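Local coordinates for elastinolytic metalloprotease (Pseudoalteromonas sp. CF6-2, PDB 6IK4), which acts as a zinc-dependent M23-family metalloprotease, probably an endopeptidase that cuts elastin and the peptide part of bacterial peptidoglycan, at residues 15-21 and 32-38; 59-65 and 77-83; 99-103 and 116-120. One frame throughout, in Å; residues are numbered along the deposited sequence. Where two conformers were deposited one is given.

Interaction 1. Residues 15-21 and 32-38; sequences WYSGGAH and SLDFNNG. With ZN (zinc ion), chain B.
Trp15 lays one face of its indole against Asn37, whose CB stands almost straight above the five-membered ring, 3.4 Å from its centre, in a CH-pi contact. With CG anti to the carbonyl carbon (chi1 -70°), the indole also brings CE3 within 3.9 Å of Phe35 CB, which lies at the ring edge. An alanine here would remove the indole, and the Asn37 CB would probably lose its flat support while a gap opened beside Phe35. Tyr16 and Asn36 make an antiparallel hydrogen-bonded pair, Tyr16 N reaching Asn36 O at 2.8 Å and the return bond running from Asn36 N. After the strand ends at Asn36 the chain makes an Asx turn, Gly38 N bonding to Asn36 OD1. Ser17 OG touches Phe35 CE1 at 3.5 Å and gives its proton to an in-plane lone pair of Gly18 O. Gly18 N then bonds to Asp34 O at 3.1 Å. After it the register shifts by one residue, and a water bridges Gly19 O to Asp34 N. Gly19 O also receives His21 ND1 at 2.9 Å, in the plane of the imidazole, which fixes the ring's rotation. The ring's other nitrogen, His21 NE2, binds the zinc ion at 2.1 Å, and Asp34 OD1 binds it at 2.0 Å, ring and carboxylate planes 63° apart. Ser32 CB packs over a face of the His21 imidazole, and the two backbones bond reciprocally. His120 completes the protein ligands of this M23-type site. Strand 32-36 lies between strands 14-17 and 119-125, and strand 171-172 pairs with strand 14-17.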
loop_
_atom_site.group_PDB
_atom_site.type_symbol
_atom_site.label_atom_id
_atom_site.label_comp_id
_atom_site.label_asym_id
_atom_site.label_seq_id
_atom_site.Cartn_x
_atom_site.Cartn_y
_atom_site.Cartn_z
ATOM N N TRP A 15 -4.064 -2.077 10.847
ATOM C CA TRP A 15 -3.736 -0.709 10.480
ATOM C C TRP A 15 -5.018 -0.064 9.959
ATOM O O TRP A 15 -6.109 -0.647 10.054
ATOM C CB TRP A 15 -2.634 -0.653 9.421
ATOM C CG TRP A 15 -1.241 -1.045 9.846
ATOM C CD1 TRP A 15 -0.868 -1.755 10.954
ATOM C CD2 TRP A 15 -0.035 -0.750 9.132
ATOM N NE1 TRP A 15 0.509 -1.924 10.968
ATOM C CE2 TRP A 15 1.038 -1.311 9.860
ATOM C CE3 TRP A 15 0.238 -0.065 7.943
ATOM C CZ2 TRP A 15 2.361 -1.203 9.439
ATOM C CZ3 TRP A 15 1.551 0.038 7.519
ATOM C CH2 TRP A 15 2.601 -0.524 8.272
ATOM N N TYR A 16 -4.880 1.140 9.399
ATOM C CA TYR A 16 -5.989 1.886 8.817
ATOM C C TYR A 16 -5.717 2.154 7.347
ATOM O O TYR A 16 -4.573 2.383 6.950
ATOM C CB TYR A 16 -6.201 3.233 9.502
ATOM C CG TYR A 16 -6.409 3.146 10.989
ATOM C CD1 TYR A 16 -7.680 2.937 11.520
ATOM C CD2 TYR A 16 -5.347 3.306 11.865
ATOM C CE1 TYR A 16 -7.877 2.870 12.899
ATOM C CE2 TYR A 16 -5.537 3.249 13.244
ATOM C CZ TYR A 16 -6.796 3.029 13.748
ATOM O OH TYR A 16 -6.981 2.973 15.113
ATOM N N SER A 17 -6.784 2.168 6.549
ATOM C CA SER A 17 -6.692 2.512 5.141
ATOM C C SER A 17 -7.627 3.665 4.821
ATOM O O SER A 17 -8.731 3.754 5.369
ATOM C CB SER A 17 -7.047 1.319 4.236
ATOM O OG SER A 17 -6.940 1.686 2.858
ATOM N N GLY A 18 -7.187 4.530 3.908
ATOM C CA GLY A 18 -8.065 5.481 3.262
ATOM C C GLY A 18 -8.719 4.872 2.040
ATOM O O GLY A 18 -8.604 3.675 1.767
ATOM N N GLY A 19 -9.436 5.724 1.295
ATOM C CA GLY A 19 -10.103 5.267 0.094
ATOM C C GLY A 19 -9.153 5.059 -1.072
ATOM O O GLY A 19 -8.044 5.599 -1.126
ATOM N N ALA A 20 -9.628 4.282 -2.047
ATOM C CA ALA A 20 -8.828 4.004 -3.232
ATOM C C ALA A 20 -8.660 5.260 -4.078
ATOM O O ALA A 20 -9.576 6.082 -4.194
ATOM C CB ALA A 20 -9.474 2.884 -4.056
ATOM N N HIS A 21 -7.466 5.415 -4.652
ATOM C CA HIS A 21 -7.154 6.562 -5.490
ATOM C C HIS A 21 -6.124 6.152 -6.527
ATOM O O HIS A 21 -5.479 5.106 -6.415
ATOM C CB HIS A 21 -6.647 7.762 -4.662
ATOM C CG HIS A 21 -5.536 7.424 -3.706
ATOM N ND1 HIS A 21 -5.750 6.716 -2.540
ATOM C CD2 HIS A 21 -4.211 7.709 -3.734
ATOM C CE1 HIS A 21 -4.606 6.579 -1.893
ATOM N NE2 HIS A 21 -3.655 7.171 -2.597
ATOM N N SER A 32 -4.467 2.646 -5.816
ATOM C CA SER A 32 -3.624 2.888 -4.660
ATOM C C SER A 32 -4.451 3.054 -3.388
ATOM O O SER A 32 -5.612 3.468 -3.428
ATOM C CB SER A 32 -2.762 4.145 -4.872
ATOM O OG SER A 32 -1.985 4.048 -6.060
ATOM N N LEU A 33 -3.817 2.741 -2.257
ATOM C CA LEU A 33 -4.372 2.930 -0.921
ATOM C C LEU A 33 -3.297 3.537 -0.041
ATOM O O LEU A 33 -2.116 3.217 -0.194
ATOM C CB LEU A 33 -4.839 1.593 -0.311
ATOM C CG LEU A 33 -5.995 0.897 -1.027
ATOM C CD1 LEU A 33 -6.022 -0.588 -0.664
ATOM C CD2 LEU A 33 -7.330 1.564 -0.665
ATOM N N ASP A 34 -3.698 4.417 0.878
ATOM C CA ASP A 34 -2.786 4.953 1.884
ATOM C C ASP A 34 -3.026 4.219 3.203
ATOM O O ASP A 34 -4.140 4.245 3.733
ATOM C CB ASP A 34 -2.985 6.462 2.051
ATOM C CG ASP A 34 -2.644 7.227 0.788
ATOM O OD1 ASP A 34 -1.864 6.699 -0.019
ATOM O OD2 ASP A 34 -3.142 8.355 0.604
ATOM N N PHE A 35 -1.991 3.539 3.708
ATOM C CA PHE A 35 -2.059 2.768 4.949
ATOM C C PHE A 35 -1.254 3.453 6.048
ATOM O O PHE A 35 -0.146 3.936 5.797
ATOM C CB PHE A 35 -1.470 1.362 4.788
ATOM C CG PHE A 35 -2.215 0.464 3.844
ATOM C CD1 PHE A 35 -3.595 0.356 3.891
ATOM C CD2 PHE A 35 -1.518 -0.290 2.921
ATOM C CE1 PHE A 35 -4.267 -0.495 3.042
ATOM C CE2 PHE A 35 -2.177 -1.137 2.052
ATOM C CZ PHE A 35 -3.553 -1.249 2.111
ATOM N N ASN A 36 -1.773 3.437 7.279
ATOM C CA ASN A 36 -0.960 3.867 8.417
ATOM C C ASN A 36 -1.443 3.150 9.672
ATOM O O ASN A 36 -2.602 2.740 9.754
ATOM C CB ASN A 36 -0.997 5.391 8.592
ATOM C CG ASN A 36 -2.240 5.877 9.343
ATOM O OD1 ASN A 36 -2.221 6.019 10.566
ATOM N ND2 ASN A 36 -3.319 6.147 8.610
ATOM N N ASN A 37 -0.550 2.986 10.650
ATOM C CA ASN A 37 -0.920 2.247 11.853
ATOM C C ASN A 37 -1.311 3.154 13.011
ATOM O O ASN A 37 -1.418 2.675 14.142
ATOM C CB ASN A 37 0.213 1.307 12.286
ATOM C CG ASN A 37 1.352 2.029 12.992
ATOM O OD1 ASN A 37 1.539 3.241 12.846
ATOM N ND2 ASN A 37 2.142 1.265 13.757
ATOM N N GLY A 38 -1.505 4.448 12.766
ATOM C CA GLY A 38 -1.920 5.333 13.839
ATOM C C GLY A 38 -0.825 5.738 14.803
ATOM O O GLY A 38 -1.124 6.116 15.943
HETATM ZN ZN ZN B . -1.776 7.665 -1.800
HETATM O O HOH W 1 -6.086 6.040 0.801
#

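Interaction 2. Residues 59-65 and 77-83; sequences RFSSCNI and YYHMSNL
Ile65 and Tyr77 form an antiparallel hydrogen-bonded pair in the beta hairpin of strands 64-68 and 73-81, with Ile65 N 3.1 Å from Tyr77 O and Tyr77 N 2.9 Å from Ile65 O. Next along, Asn64 and Tyr78 are a non-hydrogen-bonded pair, and Asn64 CB meets the edge of the Tyr78 ring at CD1, 3.6 Å away. His79, with positive phi, interrupts the strand. Beyond it Met80 N bonds to Cys63 O at 3.0 Å, entering from above the carbonyl plane. Cys63 SG, placed between its own N and carbonyl carbon (chi1 68°), comes obliquely to the Tyr78 ring, 3.5 Å from CE1. Leu83 folds back over the turn from Ser61 to Asn64, its CD2 3.8 Å from Ile65 CG2 and its CD1 against the carbonyl oxygens of Ser61 and Ser62.

Further out, the Cys63-Cys109 disulfide ties the turn to the loop after helix 104-107, where Tyr78 OH bonds to Gly111 O and Glu110 takes both Ser61 OG and Asn64 ND2. His79, a predicted active-site residue, is held through ND1 by Ala107 O. One water links the turn to the end of the second segment, accepting from Leu83 N at 3.0 Å and donating to Ser62 O at 2.6 Å.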
loop_
_atom_site.group_PDB
_atom_site.type_symbol
_atom_site.label_atom_id
_atom_site.label_comp_id
_atom_site.label_asym_id
_atom_site.label_seq_id
_atom_site.Cartn_x
_atom_site.Cartn_y
_atom_site.Cartn_z
ATOM N N ARG A 59 14.299 -0.498 -6.793
ATOM C CA ARG A 59 14.431 0.637 -5.878
ATOM C C ARG A 59 14.585 1.898 -6.712
ATOM O O ARG A 59 15.621 2.102 -7.351
ATOM C CB ARG A 59 15.617 0.467 -4.926
ATOM C CG ARG A 59 15.865 1.685 -4.011
ATOM C CD ARG A 59 17.200 1.582 -3.271
ATOM N NE ARG A 59 17.540 2.802 -2.529
ATOM C CZ ARG A 59 18.011 3.920 -3.079
ATOM N NH1 ARG A 59 18.197 3.996 -4.388
ATOM N NH2 ARG A 59 18.294 4.973 -2.318
ATOM N N PHE A 60 13.554 2.747 -6.708
ATOM C CA PHE A 60 13.592 3.933 -7.557
ATOM C C PHE A 60 14.327 5.086 -6.892
ATOM O O PHE A 60 14.908 5.926 -7.584
ATOM C CB PHE A 60 12.175 4.359 -7.937
ATOM C CG PHE A 60 11.460 3.371 -8.819
ATOM C CD1 PHE A 60 11.767 3.282 -10.164
ATOM C CD2 PHE A 60 10.479 2.532 -8.304
ATOM C CE1 PHE A 60 11.120 2.371 -10.987
ATOM C CE2 PHE A 60 9.822 1.623 -9.125
ATOM C CZ PHE A 60 10.146 1.546 -10.470
ATOM N N SER A 61 14.324 5.131 -5.568
ATOM C CA SER A 61 14.881 6.237 -4.799
ATOM C C SER A 61 14.902 5.781 -3.352
ATOM O O SER A 61 14.494 4.660 -3.039
ATOM C CB SER A 61 14.053 7.507 -4.967
ATOM O OG SER A 61 12.788 7.337 -4.339
ATOM N N SER A 62 15.356 6.660 -2.459
ATOM C CA SER A 62 15.362 6.276 -1.054
ATOM C C SER A 62 13.959 6.187 -0.455
ATOM O O SER A 62 13.824 5.721 0.680
ATOM C CB SER A 62 16.206 7.262 -0.242
ATOM O OG SER A 62 15.506 8.483 -0.073
ATOM N N CYS A 63 12.919 6.634 -1.164
ATOM C CA CYS A 63 11.571 6.646 -0.600
ATOM C C CYS A 63 10.568 5.878 -1.461
ATOM O O CYS A 63 9.356 6.040 -1.286
ATOM C CB CYS A 63 11.093 8.087 -0.374
ATOM S SG CYS A 63 10.795 9.073 -1.863
ATOM N N ASN A 64 11.041 5.015 -2.362
ATOM C CA ASN A 64 10.165 4.456 -3.390
ATOM C C ASN A 64 10.720 3.111 -3.839
ATOM O O ASN A 64 11.792 3.047 -4.453
ATOM C CB ASN A 64 10.044 5.430 -4.559
ATOM C CG ASN A 64 9.057 4.970 -5.612
ATOM O OD1 ASN A 64 8.271 4.048 -5.388
ATOM N ND2 ASN A 64 9.066 5.638 -6.759
ATOM N N ILE A 65 9.997 2.034 -3.533
ATOM C CA ILE A 65 10.470 0.681 -3.806
ATOM C C ILE A 65 9.301 -0.153 -4.322
ATOM O O ILE A 65 8.139 0.110 -3.997
ATOM C CB ILE A 65 11.101 0.047 -2.546
ATOM C CG1 ILE A 65 11.924 -1.193 -2.896
ATOM C CG2 ILE A 65 10.024 -0.294 -1.508
ATOM C CD1 ILE A 65 12.658 -1.772 -1.710
ATOM N N TYR A 77 5.510 0.857 -3.183
ATOM C CA TYR A 77 5.460 1.405 -1.830
ATOM C C TYR A 77 6.162 2.754 -1.857
ATOM O O TYR A 77 7.381 2.802 -2.043
ATOM C CB TYR A 77 6.148 0.468 -0.823
ATOM C CG TYR A 77 5.626 -0.956 -0.876
ATOM C CD1 TYR A 77 6.009 -1.829 -1.905
ATOM C CD2 TYR A 77 4.739 -1.426 0.087
ATOM C CE1 TYR A 77 5.512 -3.129 -1.968
ATOM C CE2 TYR A 77 4.244 -2.724 0.034
ATOM C CZ TYR A 77 4.617 -3.566 -0.999
ATOM O OH TYR A 77 4.115 -4.857 -1.056
ATOM N N TYR A 78 5.416 3.836 -1.625
ATOM C CA TYR A 78 5.953 5.186 -1.704
ATOM C C TYR A 78 5.779 5.893 -0.356
ATOM O O TYR A 78 4.971 5.481 0.483
ATOM C CB TYR A 78 5.285 5.983 -2.853
ATOM C CG TYR A 78 5.924 7.336 -3.090
ATOM C CD1 TYR A 78 7.240 7.436 -3.529
ATOM C CD2 TYR A 78 5.228 8.512 -2.842
ATOM C CE1 TYR A 78 7.845 8.682 -3.730
ATOM C CE2 TYR A 78 5.823 9.757 -3.043
ATOM C CZ TYR A 78 7.132 9.830 -3.481
ATOM O OH TYR A 78 7.728 11.072 -3.675
ATOM N N HIS A 79 6.593 6.942 -0.147
ATOM C CA HIS A 79 6.759 7.636 1.144
ATOM C C HIS A 79 7.570 6.806 2.143
ATOM O O HIS A 79 7.291 6.832 3.342
ATOM C CB HIS A 79 5.424 8.037 1.789
ATOM C CG HIS A 79 4.511 8.826 0.906
ATOM N ND1 HIS A 79 4.907 9.974 0.253
ATOM C CD2 HIS A 79 3.198 8.657 0.615
ATOM C CE1 HIS A 79 3.879 10.467 -0.420
ATOM N NE2 HIS A 79 2.832 9.685 -0.221
ATOM N N MET A 80 8.597 6.100 1.665
ATOM C CA MET A 80 9.340 5.146 2.479
ATOM C C MET A 80 10.632 5.751 3.024
ATOM O O MET A 80 11.118 6.786 2.558
ATOM C CB MET A 80 9.682 3.889 1.658
ATOM C CG MET A 80 8.471 3.138 1.101
ATOM S SD MET A 80 7.499 2.440 2.448
ATOM C CE MET A 80 8.585 1.169 3.087
ATOM N N SER A 81 11.207 5.052 4.005
ATOM C CA SER A 81 12.541 5.349 4.512
ATOM C C SER A 81 13.199 4.044 4.944
ATOM O O SER A 81 12.557 2.990 5.013
ATOM C CB SER A 81 12.489 6.345 5.676
ATOM O OG SER A 81 11.985 5.725 6.849
ATOM N N ASN A 82 14.499 4.119 5.227
ATOM C CA ASN A 82 15.257 2.967 5.727
ATOM C C ASN A 82 15.068 1.739 4.844
ATOM O O ASN A 82 14.868 0.626 5.339
ATOM C CB ASN A 82 14.869 2.622 7.165
ATOM C CG ASN A 82 15.017 3.795 8.109
ATOM O OD1 ASN A 82 14.051 4.507 8.395
ATOM N ND2 ASN A 82 16.233 4.005 8.599
ATOM N N LEU A 83 15.112 1.942 3.529
ATOM C CA LEU A 83 14.878 0.835 2.605
ATOM C C LEU A 83 15.976 -0.212 2.752
ATOM O O LEU A 83 17.144 0.120 2.948
ATOM C CB LEU A 83 14.813 1.350 1.165
ATOM C CG LEU A 83 13.568 2.160 0.772
ATOM C CD1 LEU A 83 13.621 2.534 -0.701
ATOM C CD2 LEU A 83 12.272 1.393 1.104
HETATM O O HOH W 2 15.688 4.498 2.111
#

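Interaction 3. Residues 99-103 and 116-120; sequences RYANS and GPHVH. With ZN (zinc ion), chain B.
Tyr100 packs one ring face over the backbone of His118, and the contact is mainly van der Waals. His118 CA lies 3.6 Å above the ring plane, toward its rim, and His118 N is 3.3 Å from Tyr100 CD1. At one side of the phenol ring Pro117 CB approaches Tyr100 CE1 at 3.6 Å. Val119 CB instead meets the methylene, Tyr100 CB, at 4.0 Å. The tyrosine CG sits between its own backbone N and carbonyl carbon (chi1 61°), a setting that lays the ring over the Pro117-Val119 backbone, where the chain enters strand 119-125, and lets its hydroxyl reach Asn37 N.

Direct hydrogen bonds between the two segments are absent; a water stands in, 2.7 Å from Ala101 O, to which it probably donates, and accepting from His118 N. Within segment 116-120, His118 ND1 bonds to Gly116 O at 2.8 Å, the acceptor close to the ring plane, so the imidazole is kept from spinning.

Metal coordination occupies the far end, where His120 ND1 binds the zinc ion at 2.0 Å and its NE2 is held by Asn23 OD1, a second-shell residue. His118 and His120 form the HxH signature of M23 peptidases. Because ND1 of His118 is already engaged, its NE2 is left turned toward the zinc ion, 4.5 Å off, and beside His79, consistent with the proton donor or acceptor role predicted for both histidines.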
loop_
_atom_site.group_PDB
_atom_site.type_symbol
_atom_site.label_atom_id
_atom_site.label_comp_id
_atom_site.label_asym_id
_atom_site.label_seq_id
_atom_site.Cartn_x
_atom_site.Cartn_y
_atom_site.Cartn_z
ATOM N N ARG A 99 10.698 1.377 6.464
ATOM C CA ARG A 99 9.640 2.050 7.216
ATOM C C ARG A 99 8.928 3.027 6.294
ATOM O O ARG A 99 9.492 3.471 5.295
ATOM C CB ARG A 99 10.207 2.809 8.427
ATOM C CG ARG A 99 10.819 1.925 9.491
ATOM C CD ARG A 99 11.575 2.734 10.551
ATOM N NE ARG A 99 10.741 3.739 11.210
ATOM C CZ ARG A 99 11.197 4.627 12.098
ATOM N NH1 ARG A 99 12.483 4.635 12.444
ATOM N NH2 ARG A 99 10.368 5.504 12.651
ATOM N N TYR A 100 7.681 3.377 6.618
ATOM C CA TYR A 100 7.173 4.573 5.966
ATOM C C TYR A 100 7.694 5.764 6.749
ATOM O O TYR A 100 7.895 5.682 7.963
ATOM C CB TYR A 100 5.645 4.600 5.785
ATOM C CG TYR A 100 4.689 4.551 6.963
ATOM C CD1 TYR A 100 4.483 5.656 7.790
ATOM C CD2 TYR A 100 3.887 3.429 7.160
ATOM C CE1 TYR A 100 3.559 5.606 8.837
ATOM C CE2 TYR A 100 2.963 3.375 8.186
ATOM C CZ TYR A 100 2.798 4.464 9.015
ATOM O OH TYR A 100 1.876 4.390 10.035
ATOM N N ALA A 101 8.002 6.831 6.022
ATOM C CA ALA A 101 8.843 7.897 6.544
ATOM C C ALA A 101 8.141 8.663 7.656
ATOM O O ALA A 101 6.959 8.992 7.551
ATOM C CB ALA A 101 9.223 8.855 5.421
ATOM N N ASN A 102 8.882 8.946 8.725
ATOM C CA ASN A 102 8.393 9.803 9.797
ATOM C C ASN A 102 8.862 11.247 9.640
ATOM O O ASN A 102 8.623 12.068 10.532
ATOM C CB ASN A 102 8.805 9.231 11.160
ATOM C CG ASN A 102 10.238 9.600 11.566
ATOM O OD1 ASN A 102 11.071 9.964 10.735
ATOM N ND2 ASN A 102 10.519 9.496 12.855
ATOM N N SER A 103 9.508 11.584 8.524
ATOM C CA SER A 103 9.885 12.963 8.252
ATOM C C SER A 103 9.321 13.395 6.905
ATOM O O SER A 103 9.285 12.617 5.947
ATOM C CB SER A 103 11.411 13.153 8.305
ATOM O OG SER A 103 12.028 12.758 7.101
ATOM N N GLY A 116 0.540 13.483 6.558
ATOM C CA GLY A 116 1.104 12.792 7.695
ATOM C C GLY A 116 1.683 11.458 7.273
ATOM O O GLY A 116 1.444 10.976 6.162
ATOM N N PRO A 117 2.466 10.838 8.153
ATOM C CA PRO A 117 3.136 9.573 7.792
ATOM C C PRO A 117 2.146 8.493 7.366
ATOM O O PRO A 117 1.116 8.267 8.017
ATOM C CB PRO A 117 3.870 9.183 9.080
ATOM C CG PRO A 117 4.057 10.479 9.825
ATOM C CD PRO A 117 2.858 11.326 9.485
ATOM N N HIS A 118 2.477 7.822 6.261
ATOM C CA HIS A 118 1.732 6.682 5.744
ATOM C C HIS A 118 2.550 6.097 4.601
ATOM O O HIS A 118 3.482 6.728 4.100
ATOM C CB HIS A 118 0.341 7.085 5.254
ATOM C CG HIS A 118 0.365 7.951 4.030
ATOM N ND1 HIS A 118 0.587 9.311 4.084
ATOM C CD2 HIS A 118 0.183 7.652 2.723
ATOM C CE1 HIS A 118 0.541 9.812 2.862
ATOM N NE2 HIS A 118 0.299 8.826 2.017
ATOM N N VAL A 119 2.184 4.894 4.172
ATOM C CA VAL A 119 2.715 4.345 2.921
ATOM C C VAL A 119 1.635 4.454 1.852
ATOM O O VAL A 119 0.465 4.141 2.101
ATOM C CB VAL A 119 3.196 2.892 3.091
ATOM C CG1 VAL A 119 2.090 1.992 3.643
ATOM C CG2 VAL A 119 3.707 2.344 1.745
ATOM N N HIS A 120 2.019 4.965 0.684
ATOM C CA HIS A 120 1.179 4.997 -0.503
ATOM C C HIS A 120 1.429 3.687 -1.237
ATOM O O HIS A 120 2.520 3.475 -1.769
ATOM C CB HIS A 120 1.543 6.221 -1.352
ATOM C CG HIS A 120 0.919 6.259 -2.716
ATOM N ND1 HIS A 120 -0.352 6.739 -2.942
ATOM C CD2 HIS A 120 1.422 5.942 -3.932
ATOM C CE1 HIS A 120 -0.614 6.695 -4.237
ATOM N NE2 HIS A 120 0.446 6.213 -4.861
HETATM ZN ZN ZN B . -1.776 7.665 -1.800
HETATM O O HOH W 3 5.423 8.675 5.338
#

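From the N terminus, interaction 1 closes first, bringing 15-21 and 32-38 together across a ten-residue loop without helix or strand. Interaction 2 follows, closing the hairpin whose far end lies between 65 and 77, and interaction 3 comes last, across the loop that holds helix 104-107. The three are in series, so none nests within or crosses another. In space they share one antiparallel sheet: Phe35 N probably bonds to Val119 O between interactions 1 and 3, while His79 O meets Ala101 N and Ser81 N meets Arg99 O between 2 and 3. Interactions 1 and 3 together supply the three protein ligands of the zinc ion, and interactions 2 and 3 the paired histidines beside the metal.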